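Local coordinates for protein ribonucleoside triphosphate reductase (Lactobacillus leichmannii, PDB 1L1L) that probably reduces ribonucleoside triphosphates to their 2'-deoxy forms with the help of a B12 cofactor, as a monomeric, allosterically regulated class II ribonucleotide reductase, at residues A[694-697]-A[698-702]; A[565-568]-A[569-573]; A[137-140]-A[141-145]. All coordinates share one frame; numbering follows the deposited sequence.

Contact 1 of 3, residues A[694-697]-A[698-702]; sequences DKET and YEKRS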
# COMPACT_ATOMS: atom_id res chain seq x y z
N ASP A 694 -7.31 24.12 -22.02
CA ASP A 694 -8.71 24.52 -22.11
C ASP A 694 -9.51 23.45 -22.85
O ASP A 694 -8.93 22.54 -23.44
CB ASP A 694 -8.84 25.87 -22.82
CG ASP A 694 -8.26 25.85 -24.23
OD1 ASP A 694 -8.69 25.00 -25.05
OD2 ASP A 694 -7.38 26.70 -24.52
N LYS A 695 -10.83 23.56 -22.83
CA LYS A 695 -11.67 22.58 -23.51
C LYS A 695 -11.36 22.51 -25.00
O LYS A 695 -11.26 21.42 -25.57
CB LYS A 695 -13.15 22.90 -23.32
CG LYS A 695 -14.06 21.83 -23.90
CD LYS A 695 -15.54 22.10 -23.66
CE LYS A 695 -16.39 20.94 -24.17
NZ LYS A 695 -17.85 21.13 -23.92
N GLU A 696 -11.20 23.67 -25.64
CA GLU A 696 -10.91 23.72 -27.07
C GLU A 696 -9.67 22.92 -27.45
O GLU A 696 -9.68 22.20 -28.45
CB GLU A 696 -10.74 25.17 -27.52
CG GLU A 696 -12.02 25.80 -28.06
CD GLU A 696 -12.02 25.93 -29.58
OE1 GLU A 696 -11.47 25.04 -30.25
OE2 GLU A 696 -12.59 26.92 -30.10
N THR A 697 -8.61 23.06 -26.66
CA THR A 697 -7.37 22.35 -26.94
C THR A 697 -7.57 20.86 -26.75
O THR A 697 -7.06 20.05 -27.51
CB THR A 697 -6.23 22.81 -26.02
OG1 THR A 697 -6.02 24.21 -26.18
CG2 THR A 697 -4.95 22.06 -26.36
N TYR A 698 -8.31 20.50 -25.70
CA TYR A 698 -8.57 19.10 -25.43
C TYR A 698 -9.27 18.42 -26.60
O TYR A 698 -8.86 17.34 -27.03
CB TYR A 698 -9.42 18.94 -24.17
CG TYR A 698 -10.02 17.57 -24.04
CD1 TYR A 698 -11.33 17.33 -24.45
CD2 TYR A 698 -9.26 16.49 -23.59
CE1 TYR A 698 -11.88 16.04 -24.41
CE2 TYR A 698 -9.80 15.21 -23.55
CZ TYR A 698 -11.10 14.99 -23.96
OH TYR A 698 -11.62 13.71 -23.93
N GLU A 699 -10.32 19.04 -27.11
CA GLU A 699 -11.06 18.46 -28.22
C GLU A 699 -10.17 18.30 -29.45
O GLU A 699 -10.22 17.26 -30.12
CB GLU A 699 -12.27 19.34 -28.54
CG GLU A 699 -13.04 19.72 -27.30
CD GLU A 699 -14.39 20.32 -27.61
OE1 GLU A 699 -14.45 21.27 -28.43
OE2 GLU A 699 -15.39 19.85 -27.03
N LYS A 700 -9.36 19.31 -29.74
CA LYS A 700 -8.46 19.24 -30.89
C LYS A 700 -7.49 18.07 -30.74
O LYS A 700 -7.36 17.24 -31.64
CB LYS A 700 -7.67 20.55 -31.03
CG LYS A 700 -8.50 21.76 -31.42
CD LYS A 700 -7.62 22.95 -31.77
CE LYS A 700 -8.45 24.13 -32.25
NZ LYS A 700 -7.58 25.20 -32.83
N ARG A 701 -6.83 18.01 -29.59
CA ARG A 701 -5.87 16.95 -29.31
C ARG A 701 -6.46 15.54 -29.33
O ARG A 701 -5.87 14.63 -29.91
CB ARG A 701 -5.20 17.22 -27.96
CG ARG A 701 -4.31 18.45 -27.98
CD ARG A 701 -3.17 18.23 -28.95
NE ARG A 701 -2.33 17.13 -28.51
CZ ARG A 701 -1.46 17.21 -27.51
NH1 ARG A 701 -1.33 18.36 -26.85
NH2 ARG A 701 -0.74 16.15 -27.16
N SER A 702 -7.61 15.35 -28.70
CA SER A 702 -8.23 14.03 -28.68
C SER A 702 -8.63 13.58 -30.09
O SER A 702 -8.73 12.39 -30.37
CB SER A 702 -9.45 14.02 -27.75
OG SER A 702 -10.31 15.11 -28.02
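Tyr698 N donates to Asp694 O (3.1 Å) and opens the run of i to i+4 bonds of helix 695-704, a worked example of how a helix start is built on its N-cap. Glu699 N bonds to Lys695 O (3.0 Å) and Arg701 N to Thr697 O (2.9 Å). Asp694 is the N-cap residue: its OD1 reaches forward and takes the amide of Thr697, a capping bond to an N-H that has no carbonyl before it in the helix.

The compact part of the contact is made by two pairs, Lys695 with Glu699 and Thr697 with Arg701. Lys695 leaves the helix with CG opposite its own backbone N (chi1 -175°) and runs fully extended, while Glu699 sends its chain obliquely across it; Glu699 OE2 rests on the methylene CE of Lys695 at 3.2 Å. The ammonium lies farther off, with NZ 4.2 Å from that oxygen, beyond a salt bridge, and has a long, weak ion pair with Asp616. The side chains of Thr697 and Arg701 lie side by side, CG2 4.0 Å from CG, and the guanidinium goes on to a salt bridge with Glu607.

Looser is the exposed flank, where Glu696 and Lys700 meet through OE1 and CE at 3.7 Å, their charged ends not in contact. The chemistry therefore implies a helix start fixed by backbone bonds and the Asp694 cap, in which the charged pairs one turn apart would contribute mainly diffuse attraction and aliphatic contact.

Contact 2 of 3, residues A[565-568]-A[569-573]; sequences FHYG and AYLIQ
Gly568 and Ala569 carry the turn that leads into strand 570-578: the backbone is almost fully extended at Gly568 (phi/psi -169°/157°), takes helical values at Tyr567 before it and Ala569 after it, and is extended again from Tyr570 on. This course folds Leu571 back over the residues before the strand. Its CD1 lies 3.6 Å from Gly568 N and its CG 3.8 Å from Gly568 O, so the isobutyl group packs directly on the glycine backbone, where the absence of a side chain gives it access.

The other methyl, CD2, meets the ring of Tyr567 at its edge and in its plane, 3.5 Å from CD1 of that ring. Tyr567 has CG opposite the backbone N (chi1 179°), which carries the ring to Leu571, and the two side chains cross at about a right angle. Both also touch Pro692 on strand 690-692. Tyr570 points the other way, and its hydroxyl is hydrogen-bonded to Asp616.

Backbone bonds from Tyr570 to Ile693 and from Leu571 to Ile610 place the strand between two partners. A hydrophobic residue folded over a glycine-containing bend here marks the entry of a loop into an inner strand of a four-stranded antiparallel sheet.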
# COMPACT_ATOMS: atom_id res chain seq x y z
N PHE A 565 -9.49 15.22 -5.39
CA PHE A 565 -10.09 15.99 -6.47
C PHE A 565 -9.15 15.86 -7.66
O PHE A 565 -8.02 15.41 -7.52
CB PHE A 565 -10.22 17.46 -6.05
CG PHE A 565 -11.27 17.69 -5.01
CD1 PHE A 565 -12.61 17.89 -5.39
CD2 PHE A 565 -10.96 17.68 -3.66
CE1 PHE A 565 -13.60 18.07 -4.43
CE2 PHE A 565 -11.95 17.86 -2.69
CZ PHE A 565 -13.28 18.05 -3.08
N HIS A 566 -9.62 16.26 -8.83
CA HIS A 566 -8.79 16.17 -10.03
C HIS A 566 -7.74 17.27 -10.09
O HIS A 566 -7.96 18.38 -9.58
CB HIS A 566 -9.68 16.25 -11.27
CG HIS A 566 -10.49 15.02 -11.51
ND1 HIS A 566 -9.93 13.84 -11.97
CD2 HIS A 566 -11.81 14.76 -11.34
CE1 HIS A 566 -10.87 12.92 -12.08
NE2 HIS A 566 -12.02 13.46 -11.70
N TYR A 567 -6.60 16.97 -10.69
CA TYR A 567 -5.56 17.96 -10.82
C TYR A 567 -6.05 19.10 -11.71
O TYR A 567 -5.66 20.25 -11.52
CB TYR A 567 -4.29 17.33 -11.42
CG TYR A 567 -3.17 18.32 -11.61
CD1 TYR A 567 -3.02 19.01 -12.81
CD2 TYR A 567 -2.27 18.60 -10.58
CE1 TYR A 567 -2.02 19.95 -12.98
CE2 TYR A 567 -1.26 19.53 -10.74
CZ TYR A 567 -1.14 20.21 -11.94
OH TYR A 567 -0.13 21.13 -12.11
N GLY A 568 -6.92 18.78 -12.67
CA GLY A 568 -7.47 19.79 -13.57
C GLY A 568 -8.62 19.27 -14.42
O GLY A 568 -8.74 18.07 -14.63
N ALA A 569 -9.47 20.17 -14.91
CA ALA A 569 -10.63 19.79 -15.73
C ALA A 569 -10.22 19.15 -17.06
O ALA A 569 -10.72 18.09 -17.44
CB ALA A 569 -11.48 21.02 -16.01
N TYR A 570 -9.32 19.82 -17.76
CA TYR A 570 -8.80 19.35 -19.03
C TYR A 570 -7.29 19.34 -18.90
O TYR A 570 -6.69 20.36 -18.56
CB TYR A 570 -9.23 20.29 -20.16
CG TYR A 570 -10.72 20.33 -20.38
CD1 TYR A 570 -11.38 19.29 -21.04
CD2 TYR A 570 -11.48 21.40 -19.91
CE1 TYR A 570 -12.75 19.32 -21.23
CE2 TYR A 570 -12.86 21.44 -20.09
CZ TYR A 570 -13.49 20.39 -20.75
OH TYR A 570 -14.86 20.42 -20.92
N LEU A 571 -6.67 18.20 -19.17
CA LEU A 571 -5.23 18.10 -19.03
C LEU A 571 -4.58 17.23 -20.09
O LEU A 571 -5.23 16.43 -20.74
CB LEU A 571 -4.88 17.48 -17.68
CG LEU A 571 -5.35 18.05 -16.34
CD1 LEU A 571 -5.26 16.96 -15.29
CD2 LEU A 571 -4.49 19.24 -15.95
N ILE A 572 -3.27 17.40 -20.23
CA ILE A 572 -2.48 16.55 -21.09
C ILE A 572 -1.70 15.75 -20.06
O ILE A 572 -0.88 16.32 -19.33
CB ILE A 572 -1.45 17.32 -21.94
CG1 ILE A 572 -2.13 18.10 -23.06
CG2 ILE A 572 -0.43 16.34 -22.51
CD1 ILE A 572 -2.94 17.26 -24.02
N GLN A 573 -1.98 14.46 -19.95
CA GLN A 573 -1.25 13.65 -18.98
C GLN A 573 -0.15 12.90 -19.71
O GLN A 573 -0.40 12.27 -20.73
CB GLN A 573 -2.18 12.69 -18.25
CG GLN A 573 -3.09 13.41 -17.27
CD GLN A 573 -3.44 12.55 -16.07
OE1 GLN A 573 -2.56 12.02 -15.40
NE2 GLN A 573 -4.74 12.42 -15.79

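Contact 3 of 3, residues A[137-140]-A[141-145]; sequences SYLG and KQEKA
With CG opposite its backbone N (chi1 178°) and every later torsion extended, Glu143 reaches straight back across the turn to Leu139 and Gly140; Leu139, whose CG lies beside its own N, holds its two methyls out to meet it. The side chains of the two residues cross at about a right angle. Leu139 CD2 sits 3.4 Å from the carboxylate carbon CD of Glu143 and 3.5 Å from its OE1, so the acid lies against a methyl.

The polar end of the same group closes the turn. Gly140 N donates to Glu143 OE2 over 3.1 Å, with an N-H...O angle of 167°. The approach comes from above the carboxylate, 36° out of its plane, so the bond is straight at the hydrogen but out of plane at the acceptor. One residue thus serves two purposes, accepting a backbone N-H and lying across a leucine methyl, a compact instance of a side chain that bonds to and packs on residues three and four positions earlier in its own chain.

The other methyl of Leu139, CD1, meets Ala145 CB at 3.4 Å, tighter than an ordinary van der Waals contact. A water lies between the two arms of the turn, with Gly140 O 3.1 Å away.

Ala145 and Leu139 both pack on Tyr129, and Tyr138 OH is hydrogen-bonded to Asp236. The turn is the last part of the loop joining strand 127-128 to strand 144-145, a small, weakly bonded antiparallel pair in which Ala145 bonds to Gln127; Tyr138, Leu139 and Ala145 pack on helix 224-236, at Leu233 and Asp236.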
# COMPACT_ATOMS: atom_id res chain seq x y z
N SER A 137 17.05 -20.69 14.54
CA SER A 137 17.45 -21.97 15.12
C SER A 137 17.81 -21.87 16.60
O SER A 137 17.58 -22.80 17.37
CB SER A 137 18.65 -22.53 14.36
OG SER A 137 19.77 -21.68 14.49
N TYR A 138 18.39 -20.74 16.99
CA TYR A 138 18.81 -20.54 18.37
C TYR A 138 17.67 -20.10 19.27
O TYR A 138 17.87 -19.89 20.47
CB TYR A 138 19.92 -19.49 18.41
CG TYR A 138 19.54 -18.21 17.70
CD1 TYR A 138 18.53 -17.38 18.21
CD2 TYR A 138 20.17 -17.83 16.52
CE1 TYR A 138 18.16 -16.22 17.54
CE2 TYR A 138 19.80 -16.67 15.85
CZ TYR A 138 18.79 -15.87 16.37
OH TYR A 138 18.43 -14.72 15.71
N LEU A 139 16.48 -19.96 18.71
CA LEU A 139 15.32 -19.53 19.49
C LEU A 139 14.24 -20.56 19.67
O LEU A 139 13.92 -21.32 18.76
CB LEU A 139 14.68 -18.29 18.85
CG LEU A 139 15.36 -16.94 19.05
CD1 LEU A 139 14.62 -15.88 18.26
CD2 LEU A 139 15.38 -16.59 20.53
N GLY A 140 13.67 -20.59 20.87
CA GLY A 140 12.57 -21.50 21.14
C GLY A 140 11.37 -20.81 20.52
O GLY A 140 11.47 -19.66 20.11
N LYS A 141 10.24 -21.49 20.45
CA LYS A 141 9.07 -20.89 19.85
C LYS A 141 8.56 -19.71 20.69
O LYS A 141 8.51 -18.58 20.22
CB LYS A 141 7.96 -21.93 19.70
CG LYS A 141 7.25 -21.87 18.36
CD LYS A 141 7.74 -22.95 17.41
CE LYS A 141 7.25 -24.32 17.85
NZ LYS A 141 7.61 -25.37 16.85
N GLN A 142 8.23 -19.99 21.95
CA GLN A 142 7.70 -18.96 22.85
C GLN A 142 8.74 -18.00 23.42
O GLN A 142 8.42 -17.20 24.29
CB GLN A 142 6.95 -19.63 24.00
CG GLN A 142 6.08 -20.79 23.57
CD GLN A 142 5.28 -20.47 22.33
OE1 GLN A 142 4.44 -19.56 22.33
NE2 GLN A 142 5.53 -21.21 21.26
N GLU A 143 9.98 -18.08 22.93
CA GLU A 143 11.05 -17.22 23.41
C GLU A 143 11.09 -15.87 22.70
O GLU A 143 11.23 -15.80 21.48
CB GLU A 143 12.39 -17.93 23.26
CG GLU A 143 13.59 -17.10 23.68
CD GLU A 143 14.89 -17.87 23.61
OE1 GLU A 143 15.95 -17.28 23.88
OE2 GLU A 143 14.84 -19.08 23.28
N LYS A 144 11.00 -14.79 23.48
CA LYS A 144 11.02 -13.43 22.93
C LYS A 144 12.41 -13.02 22.45
O LYS A 144 13.42 -13.30 23.10
CB LYS A 144 10.53 -12.44 23.98
CG LYS A 144 9.08 -12.65 24.40
CD LYS A 144 8.57 -11.48 25.23
CE LYS A 144 7.11 -11.65 25.60
NZ LYS A 144 6.57 -10.42 26.25
N ALA A 145 12.45 -12.33 21.30
CA ALA A 145 13.70 -11.88 20.72
C ALA A 145 13.59 -10.46 20.19
O ALA A 145 12.55 -10.07 19.66
CB ALA A 145 14.12 -12.82 19.60
O HOH W 1 11.17 -16.74 19.26

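Along the chain contact 3 comes first, then contact 2, then contact 1. The last two are neighbours, their centres 12 Å apart: strand 570-578 and helix 695-704 pack against each other, with Lys695 CD 3.3 Å from Tyr570 OH and Tyr698 CB 3.7 Å from Tyr570 CD1. Strand 690-692, just before the helix, belongs to the same four-stranded antiparallel sheet, so the chain returns to that sheet more than a hundred residues later. Contact 3 lies on the opposite side of the chain's centre, about 65 Å from contact 1 and 54 Å from contact 2 between centres. Contacts 1 and 2 thus belong to one sheet-and-helix unit, and contact 3 to a distant two-stranded sheet of the same monomer.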